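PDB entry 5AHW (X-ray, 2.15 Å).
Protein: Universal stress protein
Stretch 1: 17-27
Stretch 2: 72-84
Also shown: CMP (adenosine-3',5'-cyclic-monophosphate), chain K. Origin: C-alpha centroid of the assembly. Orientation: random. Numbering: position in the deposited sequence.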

ATOM      1  N   SER B  17      14.919  -0.945  -0.586  1.00 29.71           N
ATOM      2  CA  SER B  17      14.176  -0.042   0.296  1.00 28.52           C
ATOM      3  C   SER B  17      14.146   1.416  -0.217  1.00 29.66           C
ATOM      4  O   SER B  17      13.192   2.167   0.043  1.00 29.92           O
ATOM      5  N   LEU B  18      15.203   1.842  -0.891  1.00 30.88           N
ATOM      6  CA  LEU B  18      15.241   3.194  -1.371  1.00 33.19           C
ATOM      7  C   LEU B  18      14.212   3.415  -2.472  1.00 33.93           C
ATOM      8  O   LEU B  18      13.760   4.550  -2.669  1.00 34.82           O
ATOM      9  N   ARG B  19      13.825   2.340  -3.144  1.00 35.21           N
ATOM     10  CA  ARG B  19      12.729   2.389  -4.087  1.00 37.04           C
ATOM     11  C   ARG B  19      11.419   2.612  -3.342  1.00 34.97           C
ATOM     12  O   ARG B  19      10.522   3.262  -3.900  1.00 32.18           O
ATOM     13  N   ALA B  20      11.282   2.028  -2.155  1.00 29.58           N
ATOM     14  CA  ALA B  20      10.141   2.288  -1.317  1.00 29.91           C
ATOM     15  C   ALA B  20      10.095   3.753  -0.901  1.00 31.13           C
ATOM     16  O   ALA B  20       9.021   4.334  -0.850  1.00 31.14           O
ATOM     17  N   VAL B  21      11.248   4.333  -0.572  1.00 31.42           N
ATOM     18  CA  VAL B  21      11.336   5.760  -0.305  1.00 32.76           C
ATOM     19  C   VAL B  21      10.945   6.663  -1.542  1.00 34.69           C
ATOM     20  O   VAL B  21      10.182   7.635  -1.386  1.00 34.31           O
ATOM     21  N   ASP B  22      11.477   6.347  -2.733  1.00 35.16           N
ATOM     22  CA  ASP B  22      11.070   7.048  -3.946  1.00 36.77           C
ATOM     23  C   ASP B  22       9.550   7.116  -3.966  1.00 38.03           C
ATOM     24  O   ASP B  22       9.007   8.219  -4.085  1.00 39.58           O
ATOM     25  N   ARG B  23       8.873   5.962  -3.816  1.00 36.75           N
ATOM     26  CA  ARG B  23       7.428   5.927  -3.910  1.00 37.15           C
ATOM     27  C   ARG B  23       6.754   6.690  -2.779  1.00 37.12           C
ATOM     28  O   ARG B  23       5.804   7.445  -3.016  1.00 37.89           O
ATOM     29  N   ALA B  24       7.219   6.530  -1.539  1.00 34.60           N
ATOM     30  CA  ALA B  24       6.605   7.284  -0.481  1.00 34.24           C
ATOM     31  C   ALA B  24       6.788   8.757  -0.735  1.00 35.27           C
ATOM     32  O   ALA B  24       5.927   9.497  -0.430  1.00 34.37           O
ATOM     33  N   GLY B  25       7.928   9.169  -1.277  1.00 37.34           N
ATOM     34  CA  GLY B  25       8.181  10.563  -1.586  1.00 39.39           C
ATOM     35  C   GLY B  25       7.252  11.171  -2.634  1.00 41.37           C
ATOM     36  O   GLY B  25       6.821  12.333  -2.507  1.00 41.90           O
ATOM     37  N   GLN B  26       6.928  10.366  -3.642  1.00 42.66           N
ATOM     38  CA  GLN B  26       5.963  10.738  -4.669  1.00 45.49           C
ATOM     39  C   GLN B  26       4.592  10.866  -4.048  1.00 44.06           C
ATOM     40  O   GLN B  26       3.892  11.840  -4.282  1.00 42.90           O
ATOM     41  N   ILE B  27       4.197   9.906  -3.222  1.00 42.41           N
ATOM     42  CA  ILE B  27       2.840   9.942  -2.655  1.00 43.39           C
ATOM     43  C   ILE B  27       2.693  11.107  -1.714  1.00 43.66           C
ATOM     44  O   ILE B  27       1.680  11.817  -1.726  1.00 44.73           O
ATOM     45  N   ARG B  72      20.292  10.370   5.274  1.00 44.39           N
ATOM     46  CA  ARG B  72      20.511  11.436   4.283  1.00 49.86           C
ATOM     47  C   ARG B  72      20.294  10.972   2.836  1.00 48.92           C
ATOM     48  O   ARG B  72      19.658  11.654   2.038  1.00 50.85           O
ATOM     49  N   GLU B  73      20.782   9.800   2.467  1.00 48.67           N
ATOM     50  CA  GLU B  73      20.499   9.322   1.127  1.00 47.20           C
ATOM     51  C   GLU B  73      18.994   9.142   0.937  1.00 44.47           C
ATOM     52  O   GLU B  73      18.458   9.582  -0.076  1.00 45.45           O
ATOM     53  N   ALA B  74      18.294   8.557   1.905  1.00 40.72           N
ATOM     54  CA  ALA B  74      16.851   8.421   1.741  1.00 39.73           C
ATOM     55  C   ALA B  74      16.189   9.764   1.555  1.00 41.20           C
ATOM     56  O   ALA B  74      15.242   9.908   0.776  1.00 41.50           O
ATOM     57  N   ASN B  75      16.675  10.739   2.299  1.00 42.13           N
ATOM     58  CA  ASN B  75      16.190  12.118   2.180  1.00 44.51           C
ATOM     59  C   ASN B  75      16.373  12.700   0.759  1.00 44.03           C
ATOM     60  O   ASN B  75      15.452  13.255   0.179  1.00 42.70           O
ATOM     61  N   ASP B  76      17.582  12.576   0.237  1.00 44.81           N
ATOM     62  CA  ASP B  76      17.876  12.982  -1.123  1.00 46.34           C
ATOM     63  C   ASP B  76      16.946  12.272  -2.113  1.00 44.63           C
ATOM     64  O   ASP B  76      16.440  12.901  -3.025  1.00 45.93           O
ATOM     65  N   ARG B  77      16.674  10.985  -1.918  1.00 43.05           N
ATOM     66  CA  ARG B  77      15.831  10.255  -2.868  1.00 41.18           C
ATOM     67  C   ARG B  77      14.420  10.789  -2.777  1.00 41.50           C
ATOM     68  O   ARG B  77      13.809  11.081  -3.800  1.00 42.49           O
ATOM     69  N   ALA B  78      13.909  10.963  -1.554  1.00 41.71           N
ATOM     70  CA  ALA B  78      12.554  11.486  -1.371  1.00 42.16           C
ATOM     71  C   ALA B  78      12.384  12.908  -1.891  1.00 44.07           C
ATOM     72  O   ALA B  78      11.373  13.251  -2.482  1.00 44.98           O
ATOM     73  N   LYS B  79      13.390  13.728  -1.714  1.00 46.91           N
ATOM     74  CA  LYS B  79      13.338  15.108  -2.189  1.00 50.25           C
ATOM     75  C   LYS B  79      13.364  15.133  -3.742  1.00 50.18           C
ATOM     76  O   LYS B  79      12.652  15.880  -4.387  1.00 49.80           O
ATOM     77  N   ALA B  80      14.137  14.249  -4.337  1.00 50.02           N
ATOM     78  CA  ALA B  80      14.153  14.149  -5.784  1.00 50.27           C
ATOM     79  C   ALA B  80      12.787  13.698  -6.342  1.00 49.82           C
ATOM     80  O   ALA B  80      12.466  14.026  -7.460  1.00 53.74           O
ATOM     81  N   ALA B  81      11.976  12.996  -5.563  1.00 46.76           N
ATOM     82  CA  ALA B  81      10.693  12.527  -6.009  1.00 45.58           C
ATOM     83  C   ALA B  81       9.616  13.502  -5.788  1.00 47.14           C
ATOM     84  O   ALA B  81       8.457  13.160  -5.993  1.00 46.12           O
ATOM     85  N   GLY B  82       9.959  14.660  -5.237  1.00 48.42           N
ATOM     86  CA  GLY B  82       8.973  15.686  -5.009  1.00 50.34           C
ATOM     87  C   GLY B  82       8.644  16.081  -3.585  1.00 49.71           C
ATOM     88  O   GLY B  82       8.163  17.182  -3.359  1.00 50.19           O
ATOM     89  N   ALA B  83       8.871  15.220  -2.622  1.00 46.26           N
ATOM     90  CA  ALA B  83       8.513  15.604  -1.253  1.00 46.38           C
ATOM     91  C   ALA B  83       9.328  16.825  -0.783  1.00 49.15           C
ATOM     92  O   ALA B  83      10.507  16.951  -1.106  1.00 51.17           O
ATOM     93  N   THR B  84       8.689  17.713  -0.034  1.00 50.52           N
ATOM     94  CA  THR B  84       9.308  18.912   0.473  1.00 54.49           C
ATOM     95  C   THR B  84       9.236  19.022   1.991  1.00 55.99           C
ATOM     96  O   THR B  84       9.942  19.845   2.580  1.00 61.63           O
TER

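Where two helices cross closely, small residues set the spacing and a few longer side chains fold along the seam, as residues 17-27 and 72-84 of this universal stress protein illustrate. The axes approach to 7.8 Å at a crossing angle of -42°, tightest where Gly25 CA lies 4.5 Å from Ala78 CA. A CB on Gly25 would point toward the partner and crowd Ala78 CA and Ala81 CB.

Away from this point the gap widens and larger side chains fill it. Leu18, pointing toward the other helix in the m,t rotamer, brings CD2 to 4.1 Å from Ala74 CB. Val21, with chi1 t, sets CG1 3.9 Å from Ala78 CB, and both CG1 and CG2 4.1 Å from Ala74 CB.

Arg77 has the most surface covered by the other stretch. Its m,m,m chi angles fold the chain back instead of extending it, so the guanidinium meets Asp22. There the geometry is bidentate: Arg77 NE donates to Asp22 OD1 and Arg77 NH2 to Asp22 OD2, both at 2.8 Å, forming a salt bridge. Asp22 points sideways, but its m rotamer carries the carboxylate nearer. Leu18 CB covers one guanidinium face.

Farther along, Gln26 CG packs 3.6 Å from Ala81 CB. Ser17 faces cyclic AMP instead, its CB 3.3 Å from the ligand's O3'.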

ATOM      1  CB  SER B  17      14.723  -0.123   1.718  1.00 27.79           C
ATOM      2  OG  SER B  17      15.910   0.611   1.897  1.00 28.36           O
ATOM      3  CB  LEU B  18      16.648   3.536  -1.844  1.00 34.90           C
ATOM      4  CG  LEU B  18      17.635   3.634  -0.677  1.00 34.21           C
ATOM      5  CD1 LEU B  18      19.027   3.758  -1.241  1.00 35.73           C
ATOM      6  CD2 LEU B  18      17.338   4.791   0.238  1.00 34.35           C
ATOM      7  CB  ARG B  19      12.634   1.138  -4.995  1.00 41.92           C
ATOM      8  CG  ARG B  19      13.784   1.033  -5.985  1.00 50.83           C
ATOM      9  CD  ARG B  19      13.706  -0.120  -7.004  1.00 60.07           C
ATOM     10  NE  ARG B  19      14.096  -1.430  -6.426  1.00 75.25           N
ATOM     11  CZ  ARG B  19      15.256  -2.093  -6.619  1.00 80.87           C
ATOM     12  NH1 ARG B  19      16.230  -1.616  -7.412  1.00 84.06           N
ATOM     13  NH2 ARG B  19      15.429  -3.273  -6.010  1.00 77.92           N
ATOM     14  CB  ALA B  20      10.153   1.419  -0.062  1.00 28.33           C
ATOM     15  CB  VAL B  21      12.755   6.112   0.187  1.00 33.68           C
ATOM     16  CG1 VAL B  21      12.922   7.604   0.393  1.00 35.10           C
ATOM     17  CG2 VAL B  21      13.024   5.438   1.521  1.00 34.58           C
ATOM     18  CB  ASP B  22      11.499   6.363  -5.218  1.00 36.73           C
ATOM     19  CG  ASP B  22      12.937   6.402  -5.416  1.00 38.54           C
ATOM     20  OD1 ASP B  22      13.587   7.196  -4.732  1.00 41.27           O
ATOM     21  OD2 ASP B  22      13.468   5.582  -6.206  1.00 40.46           O
ATOM     22  CB  ARG B  23       6.916   4.518  -3.997  1.00 38.42           C
ATOM     23  CG  ARG B  23       5.565   4.398  -4.637  1.00 44.15           C
ATOM     24  CD  ARG B  23       5.643   4.689  -6.154  1.00 48.79           C
ATOM     25  NE  ARG B  23       5.961   3.445  -6.911  1.00 53.02           N
ATOM     26  CZ  ARG B  23       5.913   3.352  -8.236  1.00 64.09           C
ATOM     27  NH1 ARG B  23       5.643   4.439  -8.973  1.00 66.26           N
ATOM     28  NH2 ARG B  23       6.158   2.189  -8.845  1.00 69.39           N
ATOM     29  CB  ALA B  24       7.173   6.918   0.871  1.00 33.30           C
ATOM     30  CB  GLN B  26       5.979   9.704  -5.828  1.00 48.99           C
ATOM     31  CG  GLN B  26       7.368   9.645  -6.480  1.00 54.84           C
ATOM     32  CD  GLN B  26       7.610   8.635  -7.638  1.00 59.94           C
ATOM     33  OE1 GLN B  26       7.423   7.392  -7.526  1.00 56.83           O
ATOM     34  NE2 GLN B  26       8.105   9.180  -8.751  1.00 65.42           N
ATOM     35  CB  ILE B  27       2.472   8.639  -1.975  1.00 43.99           C
ATOM     36  CG1 ILE B  27       2.188   7.653  -3.059  1.00 46.72           C
ATOM     37  CG2 ILE B  27       1.217   8.756  -1.131  1.00 43.41           C
ATOM     38  CD1 ILE B  27       2.186   6.256  -2.521  1.00 51.09           C
ATOM     39  CB  ARG B  72      21.843  12.196   4.450  1.00 56.14           C
ATOM     40  CG  ARG B  72      23.096  11.354   4.556  1.00 64.75           C
ATOM     41  CD  ARG B  72      24.370  12.206   4.706  1.00 75.13           C
ATOM     42  NE  ARG B  72      25.440  11.507   5.465  1.00 80.70           N
ATOM     43  CZ  ARG B  72      25.548  11.465   6.801  1.00 83.98           C
ATOM     44  NH1 ARG B  72      24.671  12.090   7.601  1.00 85.92           N
ATOM     45  NH2 ARG B  72      26.555  10.794   7.352  1.00 86.74           N
ATOM     46  CB  GLU B  73      21.288   8.072   0.798  1.00 48.22           C
ATOM     47  CG  GLU B  73      21.007   7.491  -0.599  1.00 51.01           C
ATOM     48  CD  GLU B  73      21.518   8.341  -1.779  1.00 55.43           C
ATOM     49  OE1 GLU B  73      22.356   9.275  -1.599  1.00 57.19           O
ATOM     50  OE2 GLU B  73      21.068   8.035  -2.920  1.00 59.84           O
ATOM     51  CB  ALA B  74      16.208   7.680   2.900  1.00 37.71           C
ATOM     52  CB  ASN B  75      16.927  13.013   3.193  1.00 45.08           C
ATOM     53  CG  ASN B  75      16.247  14.349   3.396  1.00 49.17           C
ATOM     54  OD1 ASN B  75      15.854  15.014   2.449  1.00 49.44           O
ATOM     55  ND2 ASN B  75      16.125  14.765   4.663  1.00 51.46           N
ATOM     56  CB  ASP B  76      19.344  12.716  -1.468  1.00 48.00           C
ATOM     57  CG  ASP B  76      20.288  13.627  -0.710  1.00 51.44           C
ATOM     58  OD1 ASP B  76      19.843  14.712  -0.274  1.00 53.31           O
ATOM     59  OD2 ASP B  76      21.486  13.272  -0.561  1.00 55.45           O
ATOM     60  CB  ARG B  77      15.846   8.774  -2.569  1.00 39.82           C
ATOM     61  CG  ARG B  77      17.163   8.125  -2.889  1.00 40.58           C
ATOM     62  CD  ARG B  77      17.265   7.938  -4.375  1.00 41.10           C
ATOM     63  NE  ARG B  77      16.379   6.854  -4.711  1.00 40.13           N
ATOM     64  CZ  ARG B  77      16.779   5.587  -4.827  1.00 38.63           C
ATOM     65  NH1 ARG B  77      18.024   5.253  -4.655  1.00 38.34           N
ATOM     66  NH2 ARG B  77      15.925   4.659  -5.177  1.00 38.39           N
ATOM     67  CB  ALA B  78      12.159  11.419   0.064  1.00 41.00           C
ATOM     68  CB  LYS B  79      14.495  15.872  -1.538  1.00 53.19           C
ATOM     69  CG  LYS B  79      14.781  17.261  -2.028  1.00 57.78           C
ATOM     70  CD  LYS B  79      15.868  17.864  -1.137  1.00 61.51           C
ATOM     71  CE  LYS B  79      16.688  18.944  -1.834  1.00 65.29           C
ATOM     72  NZ  LYS B  79      16.069  20.302  -1.756  1.00 68.83           N
ATOM     73  CB  ALA B  80      15.280  13.230  -6.252  1.00 49.38           C
ATOM     74  CB  ALA B  81      10.317  11.312  -5.233  1.00 45.38           C
ATOM     75  CB  ALA B  83       8.728  14.425  -0.321  1.00 44.41           C
ATOM     76  CB  THR B  84       8.602  20.178  -0.077  1.00 58.06           C
ATOM     77  OG1 THR B  84       7.201  20.084   0.218  1.00 58.23           O
ATOM     78  CG2 THR B  84       8.803  20.329  -1.617  1.00 58.16           C
TER
HETATM   79  P   CMP K1148      12.670  -3.466   1.107  1.00 30.68           P
HETATM   80  O1P CMP K1148      12.349  -3.054  -0.325  1.00 30.29           O
HETATM   81  O2P CMP K1148      14.100  -3.704   1.261  1.00 27.24           O
HETATM   82  O5' CMP K1148      11.777  -4.643   1.664  1.00 28.45           O
HETATM   83  C5' CMP K1148      11.527  -4.929   3.063  1.00 32.74           C
HETATM   84  C4' CMP K1148      11.251  -3.609   3.725  1.00 28.98           C
HETATM   85  O4' CMP K1148      11.172  -3.679   5.138  1.00 33.95           O
HETATM   86  C3' CMP K1148      12.296  -2.584   3.485  1.00 30.23           C
HETATM   87  O3' CMP K1148      12.277  -2.245   2.106  1.00 28.99           O
HETATM   88  C2' CMP K1148      11.917  -1.493   4.497  1.00 30.09           C
HETATM   89  O2' CMP K1148      10.805  -0.685   4.087  1.00 29.70           O
HETATM   90  C1' CMP K1148      11.491  -2.389   5.671  1.00 29.50           C
HETATM   91  N9  CMP K1148      12.661  -2.492   6.577  1.00 32.03           N
HETATM   92  C8  CMP K1148      13.535  -3.511   6.670  1.00 31.23           C
HETATM   93  N7  CMP K1148      14.512  -3.229   7.546  1.00 29.27           N
HETATM   94  C5  CMP K1148      14.263  -2.036   8.035  1.00 31.18           C
HETATM   95  C6  CMP K1148      14.871  -1.147   9.040  1.00 31.36           C
HETATM   96  N6  CMP K1148      15.968  -1.534   9.675  1.00 30.39           N
HETATM   97  N1  CMP K1148      14.303   0.043   9.278  1.00 29.28           N
HETATM   98  C2  CMP K1148      13.198   0.456   8.646  1.00 30.83           C
HETATM   99  N3  CMP K1148      12.589  -0.294   7.703  1.00 31.13           N
HETATM  100  C4  CMP K1148      13.067  -1.522   7.375  1.00 32.02           C